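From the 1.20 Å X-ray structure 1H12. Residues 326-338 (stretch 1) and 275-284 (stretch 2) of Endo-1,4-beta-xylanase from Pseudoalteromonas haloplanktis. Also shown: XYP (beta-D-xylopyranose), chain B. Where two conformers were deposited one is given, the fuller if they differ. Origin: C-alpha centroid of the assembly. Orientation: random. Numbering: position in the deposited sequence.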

ATOM      1  N   GLU A 326      -9.962   9.870  14.698  1.00  8.76           N
ATOM      2  CA  GLU A 326      -9.077  10.760  14.008  1.00  8.59           C
ATOM      3  C   GLU A 326      -7.990  10.060  13.193  1.00  8.36           C
ATOM      4  O   GLU A 326      -7.791   8.859  13.265  1.00  8.87           O
ATOM      5  CB  GLU A 326      -8.468  11.750  14.998  1.00  9.38           C
ATOM      6  CG  GLU A 326      -9.468  12.700  15.613  1.00 10.12           C
ATOM      7  CD  GLU A 326      -8.868  13.782  16.488  1.00 10.65           C
ATOM      8  OE1 GLU A 326      -7.640  13.948  16.534  1.00 11.24           O
ATOM      9  OE2 GLU A 326      -9.681  14.455  17.181  1.00 11.99           O
ATOM     10  N   GLN A 327      -7.257  10.882  12.442  1.00  8.79           N
ATOM     11  CA  GLN A 327      -6.198  10.430  11.562  1.00  8.66           C
ATOM     12  C   GLN A 327      -4.906  10.098  12.252  1.00  8.83           C
ATOM     13  O   GLN A 327      -4.115   9.305  11.685  1.00  9.41           O
ATOM     14  CB  GLN A 327      -5.933  11.519  10.502  0.50 10.06           C
ATOM     15  CG  GLN A 327      -7.120  11.677   9.549  0.50 11.90           C
ATOM     16  CD  GLN A 327      -6.856  12.524   8.313  0.50 15.39           C
ATOM     17  OE1 GLN A 327      -5.943  13.315   8.255  0.50 19.64           O
ATOM     18  NE2 GLN A 327      -7.672  12.310   7.300  0.50 18.33           N
ATOM     19  N   VAL A 328      -4.637  10.673  13.400  1.00  8.48           N
ATOM     20  CA  VAL A 328      -3.357  10.504  14.086  1.00  8.39           C
ATOM     21  C   VAL A 328      -3.558  10.298  15.591  1.00  8.11           C
ATOM     22  O   VAL A 328      -4.222  11.101  16.278  1.00  9.26           O
ATOM     23  CB  VAL A 328      -2.419  11.676  13.865  1.00  9.11           C
ATOM     24  CG1 VAL A 328      -1.103  11.495  14.622  1.00 10.27           C
ATOM     25  CG2 VAL A 328      -2.130  11.904  12.403  1.00 10.17           C
ATOM     26  N   TYR A 329      -3.035   9.210  16.097  1.00  8.64           N
ATOM     27  CA  TYR A 329      -3.016   8.904  17.557  1.00  9.08           C
ATOM     28  C   TYR A 329      -1.591   8.669  17.981  1.00  8.66           C
ATOM     29  O   TYR A 329      -0.776   8.159  17.221  1.00  9.64           O
ATOM     30  CB  TYR A 329      -3.880   7.670  17.892  1.00  8.96           C
ATOM     31  CG  TYR A 329      -5.358   7.970  17.780  1.00  8.52           C
ATOM     32  CD1 TYR A 329      -6.031   7.858  16.580  1.00  8.74           C
ATOM     33  CD2 TYR A 329      -6.052   8.392  18.879  1.00  8.83           C
ATOM     34  CE1 TYR A 329      -7.365   8.203  16.485  1.00  9.19           C
ATOM     35  CE2 TYR A 329      -7.394   8.778  18.787  1.00  8.70           C
ATOM     36  CZ  TYR A 329      -8.036   8.697  17.587  1.00  8.94           C
ATOM     37  OH  TYR A 329      -9.359   9.105  17.425  1.00  9.83           O
ATOM     38  N   SER A 330      -1.288   8.961  19.257  1.00  9.02           N
ATOM     39  CA  SER A 330      -0.002   8.633  19.847  1.00  9.22           C
ATOM     40  C   SER A 330      -0.257   8.170  21.269  1.00  9.45           C
ATOM     41  O   SER A 330      -0.924   8.868  22.038  1.00  9.93           O
ATOM     42  CB  SER A 330       0.910   9.862  19.886  1.00 10.41           C
ATOM     43  OG  SER A 330       2.168   9.514  20.386  1.00 12.45           O
ATOM     44  N   TYR A 331       0.182   6.976  21.611  1.00  9.51           N
ATOM     45  CA  TYR A 331      -0.087   6.413  22.929  1.00 10.23           C
ATOM     46  C   TYR A 331      -1.566   6.408  23.267  1.00 10.72           C
ATOM     47  O   TYR A 331      -1.963   6.631  24.431  1.00 11.77           O
ATOM     48  CB  TYR A 331       0.718   7.116  23.996  1.00 11.76           C
ATOM     49  CG  TYR A 331       2.212   7.022  23.880  1.00 10.40           C
ATOM     50  CD1 TYR A 331       2.874   5.820  23.911  1.00 12.48           C
ATOM     51  CD2 TYR A 331       2.984   8.154  23.751  1.00 12.36           C
ATOM     52  CE1 TYR A 331       4.270   5.769  23.919  1.00 13.32           C
ATOM     53  CE2 TYR A 331       4.371   8.111  23.722  1.00 13.47           C
ATOM     54  CZ  TYR A 331       4.983   6.923  23.799  1.00 13.74           C
ATOM     55  OH  TYR A 331       6.367   6.820  23.844  1.00 17.81           O
ATOM     56  N   GLY A 332      -2.407   6.176  22.249  1.00 10.44           N
ATOM     57  CA  GLY A 332      -3.835   6.152  22.458  1.00 11.53           C
ATOM     58  C   GLY A 332      -4.528   7.516  22.543  1.00 10.81           C
ATOM     59  O   GLY A 332      -5.725   7.567  22.726  1.00 12.92           O
ATOM     60  N   GLY A 333      -3.779   8.576  22.387  1.00 10.33           N
ATOM     61  CA  GLY A 333      -4.288   9.939  22.473  1.00 11.28           C
ATOM     62  C   GLY A 333      -4.411  10.627  21.147  1.00 10.21           C
ATOM     63  O   GLY A 333      -3.468  10.607  20.346  1.00 10.35           O
ATOM     64  N   ALA A 334      -5.554  11.237  20.883  1.00 10.39           N
ATOM     65  CA  ALA A 334      -5.781  11.937  19.630  1.00 10.85           C
ATOM     66  C   ALA A 334      -4.853  13.106  19.524  1.00 11.45           C
ATOM     67  O   ALA A 334      -4.673  13.877  20.480  1.00 12.99           O
ATOM     68  CB  ALA A 334      -7.206  12.417  19.602  1.00 12.69           C
ATOM     69  N   GLN A 335      -4.274  13.300  18.338  1.00 11.29           N
ATOM     70  CA  GLN A 335      -3.348  14.390  18.080  1.00 11.65           C
ATOM     71  C   GLN A 335      -3.965  15.586  17.364  1.00 13.00           C
ATOM     72  O   GLN A 335      -3.237  16.486  16.975  1.00 14.81           O
ATOM     73  CB  GLN A 335      -2.105  13.886  17.376  1.00 12.71           C
ATOM     74  CG  GLN A 335      -1.340  12.854  18.153  1.00 12.13           C
ATOM     75  CD  GLN A 335      -0.870  13.353  19.495  1.00 13.43           C
ATOM     76  OE1 GLN A 335      -0.044  14.272  19.576  1.00 16.34           O
ATOM     77  NE2 GLN A 335      -1.364  12.741  20.564  1.00 13.74           N
ATOM     78  N   ASN A 336      -5.278  15.624  17.218  1.00 12.52           N
ATOM     79  CA  ASN A 336      -5.983  16.772  16.634  1.00 13.59           C
ATOM     80  C   ASN A 336      -5.552  17.056  15.189  1.00 13.53           C
ATOM     81  O   ASN A 336      -5.441  18.201  14.766  1.00 16.12           O
ATOM     82  CB  ASN A 336      -5.873  17.999  17.529  1.00 15.37           C
ATOM     83  CG  ASN A 336      -6.931  19.005  17.235  1.00 20.48           C
ATOM     84  OD1 ASN A 336      -8.061  18.680  16.768  1.00 22.03           O
ATOM     85  ND2 ASN A 336      -6.576  20.310  17.460  1.00 24.92           N
ATOM     86  N   ARG A 337      -5.375  16.003  14.412  1.00 12.30           N
ATOM     87  CA  ARG A 337      -5.033  16.079  12.980  1.00 12.66           C
ATOM     88  C   ARG A 337      -6.179  15.705  12.069  1.00 12.74           C
ATOM     89  O   ARG A 337      -5.957  15.257  10.934  1.00 14.46           O
ATOM     90  CB  ARG A 337      -3.782  15.252  12.685  1.00 13.29           C
ATOM     91  CG  ARG A 337      -2.576  15.655  13.488  1.00 16.01           C
ATOM     92  CD  ARG A 337      -2.162  17.030  13.184  1.00 22.94           C
ATOM     93  NE  ARG A 337      -0.920  17.364  13.874  1.00 33.25           N
ATOM     94  CZ  ARG A 337       0.278  17.239  13.367  1.00 35.11           C
ATOM     95  NH1 ARG A 337       0.450  16.608  12.141  1.00 33.40           N
ATOM     96  NH2 ARG A 337       1.288  17.699  14.160  1.00 34.84           N
ATOM     97  N   GLY A 338      -7.412  15.857  12.562  1.00 12.41           N
ATOM     98  CA  GLY A 338      -8.587  15.730  11.751  1.00 12.45           C
ATOM     99  C   GLY A 338      -9.304  14.409  11.885  1.00 10.95           C
ATOM    100  O   GLY A 338      -8.679  13.369  12.152  1.00 10.88           O
TER
HETATM  101  O1  XYP B 501     -11.202  15.915   2.742  0.65 33.23           O
HETATM  102  C1  XYP B 501     -10.380  15.893   3.924  0.65 32.06           C
HETATM  103  C2  XYP B 501      -9.673  14.639   3.986  0.65 28.91           C
HETATM  104  C3  XYP B 501      -8.758  14.501   5.145  0.65 25.34           C
HETATM  105  C4  XYP B 501      -8.032  15.829   5.410  0.65 29.72           C
HETATM  106  C5  XYP B 501      -8.978  17.016   5.348  0.65 31.37           C
HETATM  107  O2  XYP B 501     -10.512  13.483   3.916  0.65 30.33           O
HETATM  108  O3  XYP B 501      -7.874  13.394   4.977  0.65 19.84           O
HETATM  109  O4  XYP B 501      -7.281  15.816   6.595  0.65 32.92           O
HETATM  110  O5  XYP B 501      -9.679  16.984   4.100  0.65 30.28           O
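Stretch 2 275-284: GQWYEFDAWR

Stretch 2 lies antiparallel beside the first half of stretch 1, so that Glu279, Tyr278 and Trp277 come level with Val328, Tyr329 and Ser330 in turn; the two together bury 648 Å². Stretch 1 is a hairpin, with strands at 329-330 and 333-334 joined by a type I' turn from Ser330 to Gly333. Stretch 2 adds a short, weakly bonded extended segment at about 277-278, then turns into helical backbone angles from Phe280 onward.

Glu326 makes no contact across the pair; its N donates to Tyr329 OH (2.9 Å), which ties the tyrosine ring back over its own stretch. At Gln327 the main chain meets the returning part of stretch 2: Trp283 NE1 donates to Gln327 O at 2.9 Å and nearly straight (171°), with that oxygen near the plane of the indole. The Gln327 side chain, m at chi1, lies along the same indole, CG to Trp283 CZ2 3.7 Å, and its amide end reaches the beta-D-xylopyranose.

Val328 fits between two aromatic side chains of stretch 2. Its CG1 lies over the face of Trp277, 3.4 Å from CE3, while CG2 is 4.1 Å from Phe280 CZ. Behind it the backbone closes up, Val328 CA to Tyr278 O 3.1 Å, in a CA-H...O contact.

Tyr329 pairs with Tyr278 through two main-chain bonds, Tyr278 N to Tyr329 O (2.9 Å) and Tyr329 N to Tyr278 O (3.0 Å), the mark of a hydrogen-bonded antiparallel pair. Both side chains leave on the same face of the sheet; Tyr278 CD2 meets the edge of the Tyr329 ring, 4.2 Å from CD1.

Ser330 stands level with Trp277, CA to CA 4.7 Å, their side chains on the other face. Its OG is 3.4 Å from Trp277 CD1 and accepts a hydrogen bond from Gln276 NE2 at 3.3 Å. Where the chain turns at Tyr331, water 1 bridges the backbones: it accepts from Tyr331 N (3.0 Å) and donates to Gln276 O (2.7 Å). The Tyr331 ring takes Gln276 CG over one face, 4.1 Å from CG to the ring centroid.

Gly332, Gly333 and Ala334 carry the hairpin out of reach. Gln335 brings the chain back: its CG lies over a face of Trp277, and its OE1 is 4.0 Å from Trp277 CZ2. Beyond Asn336, Arg337 sets its guanidinium face against the edge of that indole, NH2 to Trp277 CH2 3.6 Å. Gly338 ends the stretch clear of stretch 2, its O accepting from Gln327 N at 2.9 Å.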

ATOM      1  N   GLY A 275       8.127   8.417  15.766  1.00  8.51           N
ATOM      2  CA  GLY A 275       8.007   7.033  15.333  1.00  8.80           C
ATOM      3  C   GLY A 275       6.834   6.245  15.857  1.00  7.88           C
ATOM      4  O   GLY A 275       6.381   5.304  15.207  1.00  8.35           O
ATOM      5  N   GLN A 276       6.329   6.670  17.011  1.00  8.81           N
ATOM      6  CA  GLN A 276       5.274   5.922  17.688  1.00  8.57           C
ATOM      7  C   GLN A 276       3.910   6.418  17.311  1.00  9.26           C
ATOM      8  O   GLN A 276       2.893   5.897  17.813  1.00 10.23           O
ATOM      9  CB  GLN A 276       5.433   5.924  19.220  1.00 10.26           C
ATOM     10  CG  GLN A 276       4.948   7.178  19.949  1.00 11.60           C
ATOM     11  CD  GLN A 276       5.821   8.359  19.857  1.00 11.40           C
ATOM     12  OE1 GLN A 276       6.922   8.306  19.274  1.00 11.24           O
ATOM     13  NE2 GLN A 276       5.423   9.447  20.480  1.00 17.16           N
ATOM     14  N   TRP A 277       3.815   7.394  16.425  1.00  8.65           N
ATOM     15  CA  TRP A 277       2.489   7.799  15.983  1.00  8.76           C
ATOM     16  C   TRP A 277       1.866   6.754  15.081  1.00  8.05           C
ATOM     17  O   TRP A 277       2.515   6.201  14.200  1.00  8.47           O
ATOM     18  CB  TRP A 277       2.578   9.094  15.148  1.00  9.67           C
ATOM     19  CG  TRP A 277       2.715  10.338  15.949  1.00 10.35           C
ATOM     20  CD1 TRP A 277       3.002  10.452  17.270  1.00 12.12           C
ATOM     21  CD2 TRP A 277       2.508  11.668  15.478  1.00 11.83           C
ATOM     22  NE1 TRP A 277       2.987  11.778  17.639  1.00 13.94           N
ATOM     23  CE2 TRP A 277       2.660  12.524  16.561  1.00 14.43           C
ATOM     24  CE3 TRP A 277       2.218  12.194  14.256  1.00 13.32           C
ATOM     25  CZ2 TRP A 277       2.500  13.904  16.469  1.00 17.65           C
ATOM     26  CZ3 TRP A 277       2.033  13.591  14.161  1.00 17.65           C
ATOM     27  CH2 TRP A 277       2.183  14.382  15.287  1.00 17.97           C
ATOM     28  N   TYR A 278       0.564   6.523  15.310  1.00  8.58           N
ATOM     29  CA  TYR A 278      -0.312   5.968  14.308  1.00  8.10           C
ATOM     30  C   TYR A 278      -0.672   7.131  13.429  1.00  8.55           C
ATOM     31  O   TYR A 278      -1.417   8.038  13.840  1.00  9.00           O
ATOM     32  CB  TYR A 278      -1.543   5.324  14.956  1.00  8.87           C
ATOM     33  CG  TYR A 278      -2.659   4.970  14.013  1.00  7.67           C
ATOM     34  CD1 TYR A 278      -2.694   3.768  13.350  1.00  7.85           C
ATOM     35  CD2 TYR A 278      -3.675   5.858  13.764  1.00  8.36           C
ATOM     36  CE1 TYR A 278      -3.754   3.455  12.492  1.00  7.80           C
ATOM     37  CE2 TYR A 278      -4.711   5.563  12.936  1.00  8.77           C
ATOM     38  CZ  TYR A 278      -4.779   4.357  12.295  1.00  8.08           C
ATOM     39  OH  TYR A 278      -5.853   4.081  11.468  1.00  8.47           O
ATOM     40  N   GLU A 279      -0.112   7.174  12.238  1.00  8.86           N
ATOM     41  CA  GLU A 279      -0.281   8.269  11.300  1.00  9.24           C
ATOM     42  C   GLU A 279      -0.554   7.694   9.914  1.00  9.11           C
ATOM     43  O   GLU A 279      -1.027   6.570   9.761  1.00  8.82           O
ATOM     44  CB  GLU A 279       0.891   9.263  11.406  1.00  9.72           C
ATOM     45  CG  GLU A 279       2.260   8.652  11.314  1.00  9.35           C
ATOM     46  CD  GLU A 279       2.429   7.673  10.161  1.00  9.00           C
ATOM     47  OE1 GLU A 279       2.860   8.059   9.043  1.00 10.18           O
ATOM     48  OE2 GLU A 279       2.044   6.489  10.394  1.00  8.81           O
ATOM     49  N   PHE A 280      -0.296   8.470   8.866  1.00 10.04           N
ATOM     50  CA  PHE A 280      -0.692   8.106   7.529  1.00 10.05           C
ATOM     51  C   PHE A 280      -0.134   6.770   7.056  1.00  8.34           C
ATOM     52  O   PHE A 280      -0.879   5.990   6.487  1.00  9.13           O
ATOM     53  CB  PHE A 280      -0.320   9.263   6.593  1.00 12.11           C
ATOM     54  CG  PHE A 280      -0.783  10.621   7.212  1.00 16.79           C
ATOM     55  CD1 PHE A 280      -2.131  10.945   7.179  1.00 19.73           C
ATOM     56  CD2 PHE A 280       0.084  11.436   8.014  1.00 20.37           C
ATOM     57  CE1 PHE A 280      -2.614  12.118   7.790  1.00 22.54           C
ATOM     58  CE2 PHE A 280      -0.429  12.585   8.610  1.00 23.89           C
ATOM     59  CZ  PHE A 280      -1.756  12.901   8.490  1.00 24.70           C
ATOM     60  N   ASP A 281       1.153   6.505   7.265  1.00  8.40           N
ATOM     61  CA  ASP A 281       1.684   5.213   6.902  1.00  7.85           C
ATOM     62  C   ASP A 281       0.975   4.103   7.695  1.00  7.86           C
ATOM     63  O   ASP A 281       0.546   3.096   7.141  1.00  7.98           O
ATOM     64  CB  ASP A 281       3.186   5.102   7.134  1.00  7.90           C
ATOM     65  CG  ASP A 281       4.041   5.534   5.985  1.00 11.99           C
ATOM     66  OD1 ASP A 281       3.465   6.036   4.952  1.00 16.81           O
ATOM     67  OD2 ASP A 281       5.269   5.365   6.011  1.00 10.69           O
ATOM     68  N   ALA A 282       0.883   4.305   9.008  1.00  7.55           N
ATOM     69  CA  ALA A 282       0.332   3.289   9.885  1.00  7.33           C
ATOM     70  C   ALA A 282      -1.063   2.892   9.529  1.00  7.14           C
ATOM     71  O   ALA A 282      -1.472   1.756   9.800  1.00  7.46           O
ATOM     72  CB  ALA A 282       0.451   3.714  11.328  1.00  7.80           C
ATOM     73  N   TRP A 283      -1.848   3.778   8.923  1.00  7.22           N
ATOM     74  CA  TRP A 283      -3.183   3.442   8.464  1.00  7.80           C
ATOM     75  C   TRP A 283      -3.192   2.132   7.680  1.00  7.52           C
ATOM     76  O   TRP A 283      -4.166   1.384   7.730  1.00  8.14           O
ATOM     77  CB  TRP A 283      -3.789   4.467   7.522  1.00  8.44           C
ATOM     78  CG  TRP A 283      -4.096   5.840   8.049  1.00  7.60           C
ATOM     79  CD1 TRP A 283      -3.965   6.337   9.322  1.00  8.04           C
ATOM     80  CD2 TRP A 283      -4.584   6.917   7.251  1.00  8.24           C
ATOM     81  NE1 TRP A 283      -4.352   7.644   9.337  1.00  8.46           N
ATOM     82  CE2 TRP A 283      -4.719   8.021   8.071  1.00  8.44           C
ATOM     83  CE3 TRP A 283      -4.929   7.037   5.900  1.00  9.10           C
ATOM     84  CZ2 TRP A 283      -5.161   9.227   7.569  1.00 11.59           C
ATOM     85  CZ3 TRP A 283      -5.370   8.202   5.413  1.00 11.10           C
ATOM     86  CH2 TRP A 283      -5.465   9.298   6.231  1.00 12.22           C
ATOM     87  N   ARG A 284      -2.149   1.936   6.870  1.00  6.96           N
ATOM     88  CA  ARG A 284      -2.147   0.823   5.939  1.00  7.27           C
ATOM     89  C   ARG A 284      -1.847  -0.515   6.590  1.00  7.28           C
ATOM     90  O   ARG A 284      -2.038  -1.539   5.942  1.00  7.89           O
ATOM     91  CB  ARG A 284      -1.104   1.082   4.807  1.00  8.18           C
ATOM     92  CG  ARG A 284      -1.393   2.331   4.006  1.00  8.90           C
ATOM     93  CD  ARG A 284      -0.589   2.413   2.729  1.00  8.93           C
ATOM     94  NE  ARG A 284       0.868   2.457   2.849  1.00  8.34           N
ATOM     95  CZ  ARG A 284       1.577   3.554   3.034  1.00  7.89           C
ATOM     96  NH1 ARG A 284       1.002   4.686   3.331  1.00  9.72           N
ATOM     97  NH2 ARG A 284       2.859   3.519   2.888  1.00  9.28           N
TER
HETATM   98  O   HOH W   1       1.632   4.901  19.992  1.00  9.62           O